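Local coordinates for probable ubiquitin-conjugating enzyme E2 7 (Caenorhabditis elegans, PDB 1PZV), which probably catalyses the covalent attachment of ubiquitin to other proteins, as a ubiquitin-conjugating E2 enzyme carrying ubiquitin as a thioester, at residues I73-H78 with V158-E163. Numbering follows the deposited sequence.
Sequences ISEIWH and VRRSQE
Glu-75 and Arg-160 join two parts of the E2 (UBC) fold, the irregular segment 73-78 that leaves strand 69-72 and segment 158-163, on helix 147-161, with CA of Glu-75 7.7 Å from CA of Arg-160. The backbones come close at one end of the pairing, where CA of Ser-74 is 6.7 Å from CA of Ser-161, and then diverge: CA of His-78 stands 12.0 Å from CA of Val-158. His-78, the histidine of the family's His-Pro-Asn motif, lies at the far end of the segment.

Between the two segments the contact rests mainly on one pair of exposed side chains; the segments together bury 136 Å². Arg-160 sends CG anti to its backbone nitrogen (chi1 -167°) and bends at chi3, bringing the guanidinium over to Glu-75. The glutamate's methylene chain and carboxylate meet it obliquely, the two charged planes lying 43° apart. The salt bridge is long, with OE2 of Glu-75 3.7 Å from NH2 of Arg-160, and the oxygen sits well out of the guanidinium plane, with no N-H aimed at it. The attraction is therefore one of charge without directional bonding, and probably modest at this surface.

Behind the pair, Ile-76 and Val-158 both pack on Phe-53 of strand 52-58. Buried Ser-161 ties this part of the chain to the same strand: OG receives the backbone N-H of Phe-52 and donates to O of Val-158 at 3.0 Å, approaching that oxygen from above its carbonyl plane.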
loop_
_atom_site.group_PDB
_atom_site.type_symbol
_atom_site.label_atom_id
_atom_site.label_comp_id
_atom_site.label_asym_id
_atom_site.label_seq_id
_atom_site.Cartn_x
_atom_site.Cartn_y
_atom_site.Cartn_z
ATOM N N ILE A 73 4.308 6.923 -2.705
ATOM C CA ILE A 73 4.824 8.229 -2.987
ATOM C C ILE A 73 4.234 8.978 -1.833
ATOM O O ILE A 73 3.217 8.531 -1.334
ATOM C CB ILE A 73 4.361 8.778 -4.357
ATOM C CG1 ILE A 73 5.099 8.019 -5.477
ATOM C CG2 ILE A 73 4.605 10.278 -4.465
ATOM C CD1 ILE A 73 4.823 8.542 -6.864
ATOM N N SER A 74 4.775 10.080 -1.348
ATOM C CA SER A 74 4.143 10.681 -0.188
ATOM C C SER A 74 4.742 10.056 1.047
ATOM O O SER A 74 4.484 8.906 1.373
ATOM C CB SER A 74 2.628 10.525 -0.219
ATOM O OG SER A 74 1.990 11.717 -0.649
ATOM N N GLU A 75 5.542 10.849 1.751
ATOM C CA GLU A 75 6.209 10.480 2.990
ATOM C C GLU A 75 5.311 9.643 3.888
ATOM O O GLU A 75 4.156 9.995 4.121
ATOM C CB GLU A 75 6.581 11.768 3.733
ATOM C CG GLU A 75 8.041 12.153 3.700
ATOM C CD GLU A 75 8.836 11.369 4.712
ATOM O OE1 GLU A 75 9.151 10.200 4.428
ATOM O OE2 GLU A 75 9.143 11.919 5.789
ATOM N N ILE A 76 5.842 8.538 4.393
ATOM C CA ILE A 76 5.090 7.700 5.318
ATOM C C ILE A 76 6.102 7.013 6.227
ATOM O O ILE A 76 7.174 6.613 5.770
ATOM C CB ILE A 76 4.234 6.647 4.583
ATOM C CG1 ILE A 76 3.325 5.941 5.590
ATOM C CG2 ILE A 76 5.131 5.653 3.850
ATOM C CD1 ILE A 76 2.175 5.207 4.950
ATOM N N TRP A 77 5.777 6.900 7.513
ATOM C CA TRP A 77 6.687 6.269 8.467
ATOM C C TRP A 77 6.098 4.958 8.952
ATOM O O TRP A 77 5.267 4.928 9.862
ATOM C CB TRP A 77 6.957 7.200 9.659
ATOM C CG TRP A 77 8.122 6.759 10.515
ATOM C CD1 TRP A 77 8.069 6.334 11.813
ATOM C CD2 TRP A 77 9.496 6.637 10.112
ATOM N NE1 TRP A 77 9.316 5.940 12.239
ATOM C CE2 TRP A 77 10.210 6.109 11.214
ATOM C CE3 TRP A 77 10.189 6.904 8.920
ATOM C CZ2 TRP A 77 11.588 5.858 11.166
ATOM C CZ3 TRP A 77 11.565 6.652 8.872
ATOM C CH2 TRP A 77 12.244 6.126 9.989
ATOM N N HIS A 78 6.536 3.869 8.330
ATOM C CA HIS A 78 6.028 2.546 8.682
ATOM C C HIS A 78 7.086 1.435 8.632
ATOM O O HIS A 78 7.963 1.408 7.754
ATOM C CB HIS A 78 4.859 2.172 7.755
ATOM C CG HIS A 78 4.052 1.013 8.243
ATOM N ND1 HIS A 78 3.047 1.147 9.181
ATOM C CD2 HIS A 78 4.106 -0.306 7.944
ATOM C CE1 HIS A 78 2.517 -0.033 9.431
ATOM N NE2 HIS A 78 3.142 -0.937 8.693
ATOM N N VAL A 158 1.247 12.599 8.257
ATOM C CA VAL A 158 -0.172 12.845 8.056
ATOM C C VAL A 158 -0.457 14.327 7.820
ATOM O O VAL A 158 -1.355 14.675 7.048
ATOM C CB VAL A 158 -0.981 12.374 9.260
ATOM C CG1 VAL A 158 -2.428 12.761 9.098
ATOM C CG2 VAL A 158 -0.863 10.872 9.391
ATOM N N ARG A 159 0.300 15.193 8.494
ATOM C CA ARG A 159 0.144 16.641 8.354
ATOM C C ARG A 159 0.668 17.053 6.993
ATOM O O ARG A 159 0.157 17.984 6.374
ATOM C CB ARG A 159 0.947 17.379 9.432
ATOM C CG ARG A 159 0.154 17.869 10.642
ATOM C CD ARG A 159 1.101 18.392 11.737
ATOM N NE ARG A 159 0.410 19.127 12.801
ATOM C CZ ARG A 159 1.005 19.629 13.886
ATOM N NH1 ARG A 159 0.294 20.288 14.797
ATOM N NH2 ARG A 159 2.311 19.468 14.068
ATOM N N ARG A 160 1.699 16.358 6.529
ATOM C CA ARG A 160 2.279 16.677 5.240
ATOM C C ARG A 160 1.412 16.159 4.098
ATOM O O ARG A 160 1.347 16.784 3.041
ATOM C CB ARG A 160 3.690 16.099 5.127
ATOM C CG ARG A 160 4.475 16.650 3.946
ATOM C CD ARG A 160 5.848 15.992 3.786
ATOM N NE ARG A 160 6.722 16.204 4.943
ATOM C CZ ARG A 160 7.976 15.757 5.032
ATOM N NH1 ARG A 160 8.696 15.997 6.125
ATOM N NH2 ARG A 160 8.510 15.069 4.028
ATOM N N SER A 161 0.737 15.031 4.299
ATOM C CA SER A 161 -0.114 14.480 3.241
ATOM C C SER A 161 -1.386 15.315 3.032
ATOM O O SER A 161 -2.016 15.255 1.969
ATOM C CB SER A 161 -0.497 13.027 3.552
ATOM O OG SER A 161 -1.420 12.950 4.627
ATOM N N GLN A 162 -1.759 16.091 4.046
ATOM C CA GLN A 162 -2.947 16.937 3.975
ATOM C C GLN A 162 -2.660 18.287 3.309
ATOM O O GLN A 162 -3.578 19.026 2.970
ATOM C CB GLN A 162 -3.510 17.169 5.376
ATOM C CG GLN A 162 -4.222 15.975 5.959
ATOM C CD GLN A 162 -4.628 16.170 7.412
ATOM O OE1 GLN A 162 -5.439 15.412 7.945
ATOM N NE2 GLN A 162 -4.057 17.175 8.062
ATOM N N GLU A 163 -1.383 18.607 3.126
ATOM C CA GLU A 163 -1.003 19.864 2.495
ATOM C C GLU A 163 -0.312 19.680 1.152
ATOM O O GLU A 163 0.404 20.571 0.696
ATOM C CB GLU A 163 -0.095 20.664 3.432
ATOM C CG GLU A 163 -0.851 21.619 4.356
ATOM C CD GLU A 163 -0.295 21.638 5.769
ATOM O OE1 GLU A 163 -0.865 22.366 6.617
ATOM O OE2 GLU A 163 0.704 20.922 6.029
#